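Local structure of solute-binding protein (Thermoactinomyces vulgaris, 2ZYO) at residues L236-K241 with K253-A258; K138-V143 with K241-I246; K37-E42 with M300-S305; V22-A27 with D76-P81; A186-E191 with I201-P206. The protein binds cyclo- and maltodextrins, here maltotetraose, as an extracellular solute-binding protein, and probably delivers them to a carbohydrate transporter in the membrane. All coordinates share one frame; numbering follows the deposited sequence.

Interaction 1. Residues L236-K241 with K253-A258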
# COMPACT_ATOMS: atom_id res chain seq x y z
N LEU A 236 -8.50 -13.10 16.40
CA LEU A 236 -8.13 -14.50 16.52
C LEU A 236 -6.63 -14.75 16.52
O LEU A 236 -6.15 -15.63 17.23
CB LEU A 236 -8.84 -15.35 15.46
CG LEU A 236 -10.35 -15.54 15.69
CD1 LEU A 236 -10.99 -16.30 14.55
CD2 LEU A 236 -10.62 -16.23 17.02
N PHE A 237 -5.88 -13.96 15.75
CA PHE A 237 -4.42 -14.06 15.79
C PHE A 237 -3.88 -13.63 17.16
O PHE A 237 -3.00 -14.29 17.72
CB PHE A 237 -3.76 -13.26 14.66
CG PHE A 237 -2.28 -13.50 14.54
CD1 PHE A 237 -1.79 -14.69 13.99
CD2 PHE A 237 -1.37 -12.55 14.97
CE1 PHE A 237 -0.42 -14.92 13.89
CE2 PHE A 237 0.00 -12.76 14.88
CZ PHE A 237 0.48 -13.95 14.33
N LYS A 238 -4.42 -12.54 17.69
CA LYS A 238 -4.02 -12.04 19.01
C LYS A 238 -4.39 -13.00 20.14
O LYS A 238 -3.79 -12.96 21.21
CB LYS A 238 -4.62 -10.65 19.28
CG LYS A 238 -3.98 -9.54 18.44
CD LYS A 238 -4.51 -8.16 18.82
CE LYS A 238 -5.92 -7.93 18.31
NZ LYS A 238 -6.44 -6.59 18.69
N SER A 239 -5.37 -13.88 19.88
CA SER A 239 -5.81 -14.89 20.83
C SER A 239 -4.80 -16.02 21.00
O SER A 239 -4.92 -16.84 21.92
CB SER A 239 -7.16 -15.47 20.40
OG SER A 239 -6.99 -16.49 19.42
N GLY A 240 -3.82 -16.08 20.10
CA GLY A 240 -2.79 -17.12 20.13
C GLY A 240 -3.21 -18.45 19.55
O GLY A 240 -2.53 -19.46 19.76
N LYS A 241 -4.32 -18.47 18.82
CA LYS A 241 -4.84 -19.71 18.24
C LYS A 241 -4.82 -19.71 16.70
O LYS A 241 -5.51 -20.52 16.07
CB LYS A 241 -6.26 -19.99 18.75
CG LYS A 241 -6.34 -20.32 20.24
CD LYS A 241 -7.77 -20.63 20.68
CE LYS A 241 -8.58 -19.37 21.00
NZ LYS A 241 -9.01 -18.59 19.79
N LYS A 253 2.34 -3.86 15.50
CA LYS A 253 2.41 -3.28 16.84
C LYS A 253 1.28 -3.80 17.73
O LYS A 253 1.49 -4.06 18.92
CB LYS A 253 2.39 -1.75 16.78
CG LYS A 253 3.68 -1.14 16.23
CD LYS A 253 3.71 0.38 16.38
CE LYS A 253 4.17 0.81 17.77
NZ LYS A 253 5.62 0.55 17.99
N ASP A 254 0.10 -3.97 17.15
CA ASP A 254 -1.05 -4.54 17.85
C ASP A 254 -0.83 -6.01 18.24
O ASP A 254 -1.16 -6.41 19.36
CB ASP A 254 -2.32 -4.39 17.01
CG ASP A 254 -3.59 -4.71 17.78
OD1 ASP A 254 -3.64 -4.48 19.00
OD2 ASP A 254 -4.56 -5.18 17.14
N TYR A 255 -0.26 -6.79 17.32
CA TYR A 255 0.03 -8.21 17.59
C TYR A 255 1.06 -8.38 18.70
O TYR A 255 0.91 -9.26 19.56
CB TYR A 255 0.53 -8.93 16.33
CG TYR A 255 -0.48 -9.09 15.21
CD1 TYR A 255 -1.85 -9.00 15.43
CD2 TYR A 255 -0.04 -9.39 13.92
CE1 TYR A 255 -2.76 -9.17 14.38
CE2 TYR A 255 -0.94 -9.56 12.87
CZ TYR A 255 -2.29 -9.45 13.11
OH TYR A 255 -3.17 -9.63 12.06
N GLN A 256 2.09 -7.55 18.68
CA GLN A 256 3.16 -7.60 19.67
C GLN A 256 2.69 -7.13 21.05
O GLN A 256 3.08 -7.70 22.07
CB GLN A 256 4.37 -6.78 19.21
CG GLN A 256 5.08 -7.36 18.00
CD GLN A 256 6.27 -6.54 17.57
OE1 GLN A 256 6.20 -5.32 17.47
NE2 GLN A 256 7.38 -7.22 17.30
N ALA A 257 1.83 -6.11 21.06
CA ALA A 257 1.22 -5.63 22.30
C ALA A 257 0.38 -6.72 22.97
O ALA A 257 0.26 -6.76 24.19
CB ALA A 257 0.38 -4.39 22.04
N ALA A 258 -0.19 -7.61 22.15
CA ALA A 258 -0.99 -8.74 22.63
C ALA A 258 -0.15 -9.89 23.19
O ALA A 258 -0.69 -10.80 23.81
CB ALA A 258 -1.91 -9.24 21.52

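Interaction 2. Residues K138-V143 with K241-I246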
# COMPACT_ATOMS: atom_id res chain seq x y z
N LYS A 138 5.28 -19.50 18.10
CA LYS A 138 4.96 -20.61 18.99
C LYS A 138 4.15 -21.70 18.29
O LYS A 138 4.00 -22.81 18.82
CB LYS A 138 4.21 -20.12 20.24
CG LYS A 138 5.04 -19.22 21.15
CD LYS A 138 4.25 -18.81 22.38
CE LYS A 138 5.02 -17.79 23.21
NZ LYS A 138 4.20 -17.26 24.33
N LEU A 139 3.64 -21.39 17.10
CA LEU A 139 2.76 -22.30 16.36
C LEU A 139 3.31 -22.74 15.00
O LEU A 139 2.92 -23.79 14.49
CB LEU A 139 1.37 -21.67 16.17
CG LEU A 139 0.60 -21.24 17.42
CD1 LEU A 139 -0.68 -20.52 17.02
CD2 LEU A 139 0.28 -22.43 18.32
N MET A 140 4.21 -21.94 14.43
CA MET A 140 4.79 -22.24 13.12
C MET A 140 6.29 -22.01 13.12
O MET A 140 6.78 -20.99 13.63
CB MET A 140 4.11 -21.39 12.03
CG MET A 140 4.68 -21.59 10.63
SD MET A 140 3.75 -20.70 9.36
CE MET A 140 2.35 -21.79 9.12
N GLY A 141 7.02 -22.97 12.55
CA GLY A 141 8.48 -22.89 12.43
C GLY A 141 8.90 -22.51 11.03
O GLY A 141 8.94 -21.33 10.69
N GLN A 142 9.21 -23.51 10.21
CA GLN A 142 9.48 -23.27 8.81
C GLN A 142 8.15 -22.99 8.11
O GLN A 142 7.23 -23.80 8.18
CB GLN A 142 10.18 -24.47 8.16
CG GLN A 142 10.46 -24.31 6.66
CD GLN A 142 11.40 -23.15 6.36
OE1 GLN A 142 12.43 -22.99 7.01
NE2 GLN A 142 11.04 -22.34 5.37
N VAL A 143 8.07 -21.83 7.46
CA VAL A 143 6.89 -21.46 6.69
C VAL A 143 6.74 -22.37 5.46
O VAL A 143 7.75 -22.86 4.95
CB VAL A 143 6.90 -19.96 6.27
CG1 VAL A 143 6.88 -19.06 7.49
CG2 VAL A 143 8.10 -19.64 5.38
N LYS A 241 -4.32 -18.47 18.82
CA LYS A 241 -4.84 -19.71 18.24
C LYS A 241 -4.82 -19.71 16.70
O LYS A 241 -5.51 -20.52 16.07
CB LYS A 241 -6.26 -19.99 18.75
CG LYS A 241 -6.34 -20.32 20.24
CD LYS A 241 -7.77 -20.63 20.68
CE LYS A 241 -8.58 -19.37 21.00
NZ LYS A 241 -9.01 -18.59 19.79
N VAL A 242 -4.03 -18.82 16.11
CA VAL A 242 -3.87 -18.77 14.66
C VAL A 242 -2.38 -18.80 14.31
O VAL A 242 -1.62 -17.92 14.72
CB VAL A 242 -4.54 -17.52 14.03
CG1 VAL A 242 -4.30 -17.46 12.53
CG2 VAL A 242 -6.04 -17.50 14.32
N ALA A 243 -1.97 -19.82 13.56
CA ALA A 243 -0.56 -19.99 13.21
C ALA A 243 -0.05 -18.90 12.28
O ALA A 243 1.04 -18.35 12.50
CB ALA A 243 -0.32 -21.36 12.61
N ALA A 244 -0.82 -18.58 11.25
CA ALA A 244 -0.41 -17.60 10.25
C ALA A 244 -1.58 -16.79 9.70
O ALA A 244 -2.69 -17.31 9.54
CB ALA A 244 0.34 -18.28 9.11
N VAL A 245 -1.32 -15.51 9.44
CA VAL A 245 -2.26 -14.66 8.72
C VAL A 245 -1.56 -14.03 7.52
O VAL A 245 -0.33 -14.01 7.45
CB VAL A 245 -2.87 -13.54 9.62
CG1 VAL A 245 -3.58 -14.13 10.84
CG2 VAL A 245 -1.80 -12.53 10.06
N ILE A 246 -2.36 -13.55 6.56
CA ILE A 246 -1.84 -12.70 5.50
C ILE A 246 -2.31 -11.29 5.80
O ILE A 246 -3.50 -10.99 5.75
CB ILE A 246 -2.30 -13.16 4.09
CG1 ILE A 246 -1.79 -14.58 3.80
CG2 ILE A 246 -1.81 -12.18 3.02
CD1 ILE A 246 -2.31 -15.19 2.52

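Interaction 3. Residues K37-E42 with M300-S305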
# COMPACT_ATOMS: atom_id res chain seq x y z
N LYS A 37 9.29 16.84 11.71
CA LYS A 37 9.70 18.05 12.41
C LYS A 37 11.22 18.10 12.61
O LYS A 37 11.84 19.16 12.48
CB LYS A 37 8.98 18.18 13.76
CG LYS A 37 7.50 18.55 13.64
CD LYS A 37 6.88 18.81 15.01
CE LYS A 37 5.38 19.07 14.92
NZ LYS A 37 5.01 20.28 14.12
N LYS A 38 11.82 16.94 12.89
CA LYS A 38 13.27 16.85 13.06
C LYS A 38 14.01 17.24 11.78
O LYS A 38 14.90 18.10 11.80
CB LYS A 38 13.70 15.44 13.49
CG LYS A 38 15.21 15.26 13.57
CD LYS A 38 15.61 13.79 13.66
CE LYS A 38 17.11 13.62 13.51
NZ LYS A 38 17.89 14.27 14.59
N TRP A 39 13.64 16.62 10.67
CA TRP A 39 14.35 16.84 9.41
C TRP A 39 14.03 18.18 8.76
O TRP A 39 14.90 18.78 8.13
CB TRP A 39 14.20 15.63 8.48
CG TRP A 39 14.94 14.48 9.06
CD1 TRP A 39 14.42 13.40 9.71
CD2 TRP A 39 16.36 14.33 9.12
NE1 TRP A 39 15.42 12.58 10.15
CE2 TRP A 39 16.63 13.12 9.80
CE3 TRP A 39 17.44 15.10 8.65
CZ2 TRP A 39 17.93 12.66 10.02
CZ3 TRP A 39 18.73 14.63 8.87
CH2 TRP A 39 18.96 13.42 9.55
N ALA A 40 12.79 18.65 8.94
CA ALA A 40 12.46 20.03 8.57
C ALA A 40 13.36 20.99 9.36
O ALA A 40 13.89 21.95 8.80
CB ALA A 40 11.01 20.32 8.86
N GLY A 41 13.54 20.70 10.65
CA GLY A 41 14.42 21.48 11.51
C GLY A 41 15.85 21.54 11.00
O GLY A 41 16.48 22.60 11.01
N GLU A 42 16.36 20.39 10.55
CA GLU A 42 17.71 20.31 9.98
C GLU A 42 17.84 21.10 8.67
O GLU A 42 18.87 21.71 8.41
CB GLU A 42 18.14 18.85 9.76
CG GLU A 42 18.40 18.07 11.05
CD GLU A 42 19.65 18.52 11.81
OE1 GLU A 42 20.58 19.08 11.19
OE2 GLU A 42 19.70 18.31 13.04
N MET A 300 12.08 18.59 -0.38
CA MET A 300 11.58 17.23 -0.58
C MET A 300 12.72 16.21 -0.65
O MET A 300 12.63 15.12 -0.08
CB MET A 300 10.73 17.14 -1.84
CG MET A 300 10.06 15.79 -2.02
SD MET A 300 9.27 15.55 -3.61
CE MET A 300 7.87 16.66 -3.47
N GLN A 301 13.79 16.58 -1.37
CA GLN A 301 14.97 15.73 -1.46
C GLN A 301 15.67 15.61 -0.10
O GLN A 301 16.12 14.52 0.28
CB GLN A 301 15.95 16.27 -2.50
CG GLN A 301 15.48 16.11 -3.93
CD GLN A 301 16.33 16.87 -4.91
OE1 GLN A 301 17.38 16.39 -5.34
NE2 GLN A 301 15.88 18.06 -5.28
N PHE A 302 15.74 16.71 0.63
CA PHE A 302 16.36 16.72 1.95
C PHE A 302 15.62 15.78 2.91
O PHE A 302 16.25 15.10 3.72
CB PHE A 302 16.42 18.14 2.52
CG PHE A 302 17.26 18.26 3.76
CD1 PHE A 302 18.62 18.53 3.67
CD2 PHE A 302 16.69 18.11 5.02
CE1 PHE A 302 19.40 18.64 4.82
CE2 PHE A 302 17.46 18.21 6.17
CZ PHE A 302 18.82 18.48 6.07
N LEU A 303 14.30 15.74 2.79
CA LEU A 303 13.46 14.91 3.66
C LEU A 303 13.48 13.43 3.28
O LEU A 303 12.99 12.60 4.04
CB LEU A 303 12.01 15.42 3.66
CG LEU A 303 11.72 16.83 4.18
CD1 LEU A 303 10.26 17.18 3.95
CD2 LEU A 303 12.07 16.97 5.66
N THR A 304 14.02 13.11 2.11
CA THR A 304 14.01 11.74 1.60
C THR A 304 15.42 11.19 1.32
O THR A 304 15.57 10.20 0.59
CB THR A 304 13.15 11.61 0.32
OG1 THR A 304 13.63 12.51 -0.69
CG2 THR A 304 11.68 11.92 0.62
N SER A 305 16.43 11.84 1.90
CA SER A 305 17.81 11.39 1.74
C SER A 305 18.03 10.07 2.47
O SER A 305 17.20 9.66 3.29
CB SER A 305 18.77 12.44 2.30
OG SER A 305 18.68 12.48 3.71

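Interaction 4. Residues V22-A27 with D76-P81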
# COMPACT_ATOMS: atom_id res chain seq x y z
N VAL A 22 5.99 25.37 3.81
CA VAL A 22 5.00 24.71 4.66
C VAL A 22 4.88 23.24 4.28
O VAL A 22 4.81 22.90 3.10
CB VAL A 22 3.61 25.42 4.59
CG1 VAL A 22 2.60 24.74 5.50
CG2 VAL A 22 3.73 26.90 4.95
N VAL A 23 4.85 22.39 5.30
CA VAL A 23 4.76 20.94 5.12
C VAL A 23 3.60 20.43 5.97
O VAL A 23 3.50 20.78 7.14
CB VAL A 23 6.08 20.25 5.57
CG1 VAL A 23 5.93 18.74 5.57
CG2 VAL A 23 7.24 20.66 4.66
N TRP A 24 2.72 19.63 5.37
CA TRP A 24 1.66 18.96 6.13
C TRP A 24 2.05 17.51 6.39
O TRP A 24 2.40 16.78 5.47
CB TRP A 24 0.32 19.00 5.40
CG TRP A 24 -0.32 20.35 5.29
CD1 TRP A 24 0.03 21.49 5.96
CD2 TRP A 24 -1.44 20.70 4.48
NE1 TRP A 24 -0.79 22.53 5.59
CE2 TRP A 24 -1.71 22.07 4.69
CE3 TRP A 24 -2.25 19.99 3.58
CZ2 TRP A 24 -2.75 22.74 4.04
CZ3 TRP A 24 -3.28 20.65 2.93
CH2 TRP A 24 -3.52 22.02 3.16
N GLU A 25 1.98 17.11 7.66
CA GLU A 25 2.34 15.75 8.06
C GLU A 25 1.26 15.14 8.95
O GLU A 25 0.55 15.85 9.66
CB GLU A 25 3.71 15.74 8.76
CG GLU A 25 4.23 14.36 9.18
CD GLU A 25 4.37 13.39 8.02
OE1 GLU A 25 5.51 13.19 7.56
OE2 GLU A 25 3.35 12.82 7.58
N ASN A 26 1.17 13.81 8.90
CA ASN A 26 0.19 13.02 9.65
C ASN A 26 -0.07 13.52 11.07
O ASN A 26 0.85 13.69 11.86
CB ASN A 26 0.63 11.55 9.70
CG ASN A 26 -0.45 10.62 10.22
OD1 ASN A 26 -1.59 11.04 10.45
ND2 ASN A 26 -0.11 9.35 10.39
N ALA A 27 -1.35 13.75 11.37
CA ALA A 27 -1.76 14.31 12.66
C ALA A 27 -2.00 13.26 13.74
O ALA A 27 -1.87 13.56 14.93
CB ALA A 27 -3.01 15.17 12.48
N ASP A 76 3.33 23.67 0.88
CA ASP A 76 4.17 23.45 -0.29
C ASP A 76 4.33 21.96 -0.54
O ASP A 76 4.24 21.50 -1.68
CB ASP A 76 5.52 24.13 -0.11
CG ASP A 76 5.40 25.64 0.01
OD1 ASP A 76 5.17 26.30 -1.02
OD2 ASP A 76 5.51 26.16 1.14
N LEU A 77 4.56 21.21 0.54
CA LEU A 77 4.68 19.76 0.45
C LEU A 77 3.55 19.08 1.21
O LEU A 77 3.23 19.46 2.34
CB LEU A 77 6.04 19.28 0.99
CG LEU A 77 7.32 19.80 0.32
CD1 LEU A 77 8.52 19.08 0.91
CD2 LEU A 77 7.29 19.63 -1.20
N VAL A 78 2.94 18.09 0.57
CA VAL A 78 1.84 17.32 1.14
C VAL A 78 2.14 15.83 1.00
O VAL A 78 3.07 15.44 0.30
CB VAL A 78 0.49 17.65 0.46
CG1 VAL A 78 0.06 19.09 0.78
CG2 VAL A 78 0.57 17.44 -1.06
N THR A 79 1.34 15.00 1.68
CA THR A 79 1.57 13.56 1.68
C THR A 79 0.29 12.75 1.88
O THR A 79 -0.56 13.11 2.70
CB THR A 79 2.66 13.15 2.72
OG1 THR A 79 2.89 11.74 2.67
CG2 THR A 79 2.26 13.56 4.14
N TRP A 80 0.16 11.68 1.11
CA TRP A 80 -0.93 10.70 1.24
C TRP A 80 -0.58 9.42 0.46
O TRP A 80 0.31 9.45 -0.39
CB TRP A 80 -2.28 11.27 0.79
CG TRP A 80 -2.32 11.89 -0.58
CD1 TRP A 80 -2.34 11.23 -1.78
CD2 TRP A 80 -2.38 13.29 -0.89
NE1 TRP A 80 -2.40 12.14 -2.82
CE2 TRP A 80 -2.42 13.40 -2.30
CE3 TRP A 80 -2.39 14.45 -0.11
CZ2 TRP A 80 -2.48 14.64 -2.94
CZ3 TRP A 80 -2.45 15.68 -0.75
CH2 TRP A 80 -2.49 15.77 -2.16
N PRO A 81 -1.25 8.29 0.78
CA PRO A 81 -1.05 7.07 -0.00
C PRO A 81 -1.26 7.30 -1.50
O PRO A 81 -2.17 8.02 -1.91
CB PRO A 81 -2.12 6.13 0.56
CG PRO A 81 -2.32 6.59 1.96
CD PRO A 81 -2.19 8.08 1.90

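Interaction 5. Residues A186-E191 with I201-P206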
# COMPACT_ATOMS: atom_id res chain seq x y z
N ALA A 186 -4.23 -12.38 -14.11
CA ALA A 186 -5.32 -11.41 -14.13
C ALA A 186 -4.85 -10.01 -13.75
O ALA A 186 -4.00 -9.85 -12.87
CB ALA A 186 -6.45 -11.85 -13.21
N ALA A 187 -5.42 -9.01 -14.42
CA ALA A 187 -5.12 -7.60 -14.14
C ALA A 187 -6.42 -6.86 -13.81
O ALA A 187 -7.50 -7.29 -14.21
CB ALA A 187 -4.43 -6.97 -15.34
N VAL A 188 -6.30 -5.75 -13.09
CA VAL A 188 -7.45 -4.88 -12.82
C VAL A 188 -7.78 -4.09 -14.09
O VAL A 188 -8.88 -4.21 -14.63
CB VAL A 188 -7.22 -3.92 -11.63
CG1 VAL A 188 -8.50 -3.16 -11.32
CG2 VAL A 188 -6.74 -4.68 -10.40
N PHE A 189 -6.83 -3.28 -14.54
CA PHE A 189 -6.94 -2.55 -15.80
C PHE A 189 -5.79 -2.96 -16.71
O PHE A 189 -4.69 -3.23 -16.23
CB PHE A 189 -6.87 -1.03 -15.57
CG PHE A 189 -7.95 -0.49 -14.67
CD1 PHE A 189 -9.24 -0.30 -15.16
CD2 PHE A 189 -7.67 -0.14 -13.36
CE1 PHE A 189 -10.24 0.21 -14.33
CE2 PHE A 189 -8.66 0.36 -12.53
CZ PHE A 189 -9.95 0.54 -13.02
N LYS A 190 -6.04 -3.00 -18.02
CA LYS A 190 -4.99 -3.29 -18.98
C LYS A 190 -3.96 -2.16 -18.99
O LYS A 190 -4.32 -0.99 -19.18
CB LYS A 190 -5.57 -3.51 -20.38
CG LYS A 190 -4.53 -3.69 -21.50
CD LYS A 190 -3.69 -4.95 -21.32
CE LYS A 190 -2.75 -5.18 -22.50
NZ LYS A 190 -1.79 -4.05 -22.70
N GLU A 191 -2.70 -2.52 -18.78
CA GLU A 191 -1.61 -1.56 -18.74
C GLU A 191 -0.87 -1.51 -20.07
O GLU A 191 -0.55 -2.54 -20.66
CB GLU A 191 -0.63 -1.90 -17.61
CG GLU A 191 0.39 -0.81 -17.30
CD GLU A 191 1.19 -1.09 -16.04
OE1 GLU A 191 0.58 -1.35 -14.98
OE2 GLU A 191 2.44 -1.03 -16.10
N ILE A 201 -11.21 -3.44 -18.35
CA ILE A 201 -11.17 -4.08 -17.04
C ILE A 201 -10.93 -5.57 -17.24
O ILE A 201 -11.59 -6.21 -18.05
CB ILE A 201 -12.47 -3.81 -16.24
CG1 ILE A 201 -12.57 -2.33 -15.87
CG2 ILE A 201 -12.52 -4.69 -14.98
CD1 ILE A 201 -13.90 -1.91 -15.26
N GLY A 202 -9.97 -6.12 -16.50
CA GLY A 202 -9.60 -7.53 -16.66
C GLY A 202 -10.18 -8.47 -15.62
O GLY A 202 -9.80 -9.64 -15.57
N LEU A 203 -11.11 -7.97 -14.81
CA LEU A 203 -11.59 -8.72 -13.66
C LEU A 203 -12.70 -9.74 -13.95
O LEU A 203 -13.17 -10.43 -13.03
CB LEU A 203 -11.97 -7.78 -12.50
CG LEU A 203 -10.80 -7.04 -11.84
CD1 LEU A 203 -11.29 -6.13 -10.73
CD2 LEU A 203 -9.74 -8.00 -11.31
N ASN A 204 -13.11 -9.86 -15.21
CA ASN A 204 -13.97 -10.98 -15.61
C ASN A 204 -13.37 -11.82 -16.75
O ASN A 204 -14.09 -12.51 -17.48
CB ASN A 204 -15.41 -10.53 -15.91
CG ASN A 204 -15.52 -9.64 -17.13
OD1 ASN A 204 -14.64 -8.84 -17.42
ND2 ASN A 204 -16.63 -9.77 -17.85
N SER A 205 -12.04 -11.76 -16.87
CA SER A 205 -11.28 -12.58 -17.81
C SER A 205 -11.24 -14.03 -17.31
O SER A 205 -11.51 -14.28 -16.13
CB SER A 205 -9.86 -12.04 -17.93
OG SER A 205 -9.14 -12.24 -16.72
N PRO A 206 -10.91 -14.99 -18.20
CA PRO A 206 -10.74 -16.37 -17.74
C PRO A 206 -9.70 -16.46 -16.62
O PRO A 206 -9.88 -17.24 -15.68
CB PRO A 206 -10.23 -17.09 -19.00
CG PRO A 206 -10.75 -16.29 -20.13
CD PRO A 206 -10.71 -14.87 -19.66
O HOH W 1 -7.23 -10.08 -16.45

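Interaction 1. Residues L236-K241 with K253-A258
Two short helices, 230-238 and 252-257, pack against each other in this helix-strand-helix part of the periplasmic-binding-protein fold, with strand 242-247 running between them in the chain, and an edge-to-face aromatic pair, Phe237 on Tyr255, forms their buried meeting point. Phe237 brings its CD2-CE2 edge down on Tyr255, with CD2 standing 3.4 Å above the Tyr255 ring plane over its centre. The ring centroids are 4.5 Å apart and the planes stand at 54°, a tilted version of the T shape. The hydroxyl of Tyr255 is held by hydrogen bonds with Asn234 and Asn247, while Val245 of the intervening strand touches both rings. Just after helix 230-238, Gly240, with positive phi, is part of a Schellman motif.

Lys238 reaches across beside the aromatic pair. Its CG lies at the edge of the Tyr255 ring, 3.7 Å from CD1, and also touches CB of Ala258, so the aliphatic part of the lysine fills the angle between tyrosine and alanine. The chain then bends at chi3 (-74°), which turns CE toward the carboxylate of Asp254. An alanine in place of Lys238 would probably leave Asp254 without its cationic mate and open a gap at the edge of Tyr255. That mate is the lysine NZ, which forms a salt bridge with Asp254 OD2 at 2.8 Å, on the syn side of the oxygen and 21° out of the carboxylate plane.

Interaction 2. Residues K138-V143 with K241-I246
Leu139 leans over the corner that the chain turns at Ala243, and its side chain can be followed outward atom by atom. CB rests on Ala243, 4.0 Å from the CB of that residue and slightly nearer its CA. A chi1 of -57° sets CG anti to the carbonyl carbon of Leu139, and from CG the CD1 methyl reaches the backbone of Val242: it is 3.6 Å from Val242 O and 3.8 Å from Ala243 N, with the carbonyl carbon of Lys241 a little farther off. The methyl thus packs on peptide groups just ahead of the corner, where the side chain of Val242 points away.

Met140 reaches past Ala243 to Ala244. Its chain is extended through SD and bends at chi3 (-80°), carrying CE to 4.0 Å from Ala244 CB; SD is near the same methyl, and Ala243 CB lies 4.4 Å from CE. The two alanines present single methyls: Leu139 can come close to the backbone beside one, and the tip of Met140 meets both. The side chains that meet are apolar, though Leu139 CD1 also lies on peptide atoms.

The loop 138-143 leads from strand 120-136 to helix 147-157. Tyr153 of that helix touches both Met140 and Ala243, while backbone hydrogen bonds tie Ala243 to Asn136 and to Tyr165, so the corner sits between strands 120-136 and 165-169, with Val242 turned onto helix 230-238.

Interaction 3. Residues K37-E42 with M300-S305
The side chains of Trp39 and Phe302 cross at about a right angle, and their rings meet each other at their edges. Phe302 CE2 comes to the rim of the indole near its plane, 4.0 Å from Trp39 CE3. One face of the indole carries the aliphatic CE of Lys38, from its own helix, 3.5 Å above the plane and offset toward the rim. Around the phenyl ring, Glu42 CB lies at the edge, in plane, 3.7 Å from Phe302 CE2, and Trp39 O approaches the same edge near the plane, 3.3 Å from CE2. The CE2 corner of the ring therefore abuts both the carbonyl of Trp39 and the CB of Glu42, within one turn of helix 30-47. A chi1 of -170° sets Phe302 CG anti to its backbone N, on the way to that helix.

Leu303, one residue on, supplies a second point of support. Its CD2 methyl sits 3.8 Å from Trp39 CB and equally far from Ala40 N, so it rests where the tryptophan side chain leaves the helix.

The contact joins helix 30-47 to the junction between helices 293-302 and 306-316. Helix 306-316 also contacts the tryptophan, and its Ser311 OG hydrogen-bonds NE1. Phe43 adds an edge-to-face partner for Phe302.

Chemically, this is an apolar joint: its closest polar approach sets an aromatic CH edge against a carbonyl oxygen, which is probably mildly favourable electrostatically, and the indole N-H is satisfied by the serine hydroxyl.

Interaction 4. Residues V22-A27 with D76-P81
Asp76 CG stands anti to its own carbonyl carbon (chi1 -63°), on the side of the neighbouring strand's start, and the carboxylate it carries has OD2 accepting from Val22 N. Trp24 CG is likewise anti to its carbonyl carbon, and the indole lies beside Val78. These groups join two parallel strands, 20-25 and 77-81, in the alpha/beta core of a periplasmic-binding-protein lobe; their short axes run at 15° and approach to 5.0 Å.

Both backbone polar atoms of Val22 are engaged. Val22 O takes two donors: Leu77 N lies nearly along the C=O axis, and Asp76 N, 2.8 Å from that oxygen, is tilted 31° from the carbonyl plane. Two residues on, Trp24 N donates to Leu77 O at 3.1 Å, so the backbones on either side of Val23 are tied to Leu77. An alanine in place of Asp76 would probably leave Val22 N without its carboxylate acceptor and Ser290, which bonds the other oxygen, without its partner.

Side chains continue the contact. Trp24 and Val78 lie side by side, pointing the same way, with Trp24 CE3 3.7 Å from Val78 CG1. On the other face, Val23 CG2 touches Leu77 CB. Farther along, where the strands diverge, Thr79 CG2 packs 3.5 Å from Trp24 O and also near Glu25 OE2; the other oxygen of that glutamate, OE1, bonds Thr36 OG1 and forms a salt bridge with Lys126. Strand 50-55 flanks 20-25, while 278-287 pairs with 77-81.

At the beginning of the pairing, Asp76 OD2 lies 2.8 Å from Val22 N and receives that N-H on its anti lone pair.

Interaction 5. Residues A186-E191 with I201-P206
Ala186 comes first, its CB facing Ser205 OG at 4.4 Å. Next, Ala187 brings its carbonyl oxygen to 3.2 Å from Gly202 CA; the glycine leaves room for this oxygen, with which a CB at that position would clash. Ala187 N meets the same turn through a water, which accepts from this N-H and donates to Gly202 O.

Val188 holds the direct backbone bond: its O accepts from Gly202 N at 2.9 Å, with the donor 46° out of the carbonyl plane. The same oxygen receives a CA-H...O contact from Ile201 CA. Val188 CG1 lies beside Leu203 CD1, 4.1 Å away, the two side chains pointing the same way.

Phe189 pairs with Ile201 as an antiparallel non-hydrogen-bonded pair, their side chains on the same face of the sheet. Phe189 CG is set anti to its own carbonyl carbon (chi1 -60°), and the ring it carries has CE1 3.8 Å from Ile201 CG1.

The contact closes the open end of the two-stranded hairpin 189-192 with 195-201. Helix 377-394 covers Ile201 and Leu203 through Met388, Phe174 of helix 174-183 touches Val188 and Leu203, and Ser205 caps the start of helix 206-220 by bonding Ala208 N.

How the interactions relate
Interactions 1 and 2 share Lys241 and strand 242-247: Phe237 touches Val242 and Val245, and Gly240 O meets Leu139 CD1. Interactions 3 and 4 also touch, through Leu77 against Met300 and Leu303, and both draw on the run from strand 20-25 into helix 30-47, across the chain's centre from interaction 5. Interaction 4 is the buried strand pairing, rich in backbone bonds; interactions 2 and 3 are buried too, but rest on apolar packing. Interaction 1 is partly buried, with aromatic rings inside and a salt bridge toward the surface. Interaction 5, at the end of a hairpin, adds a bridging water to its single direct hydrogen bond.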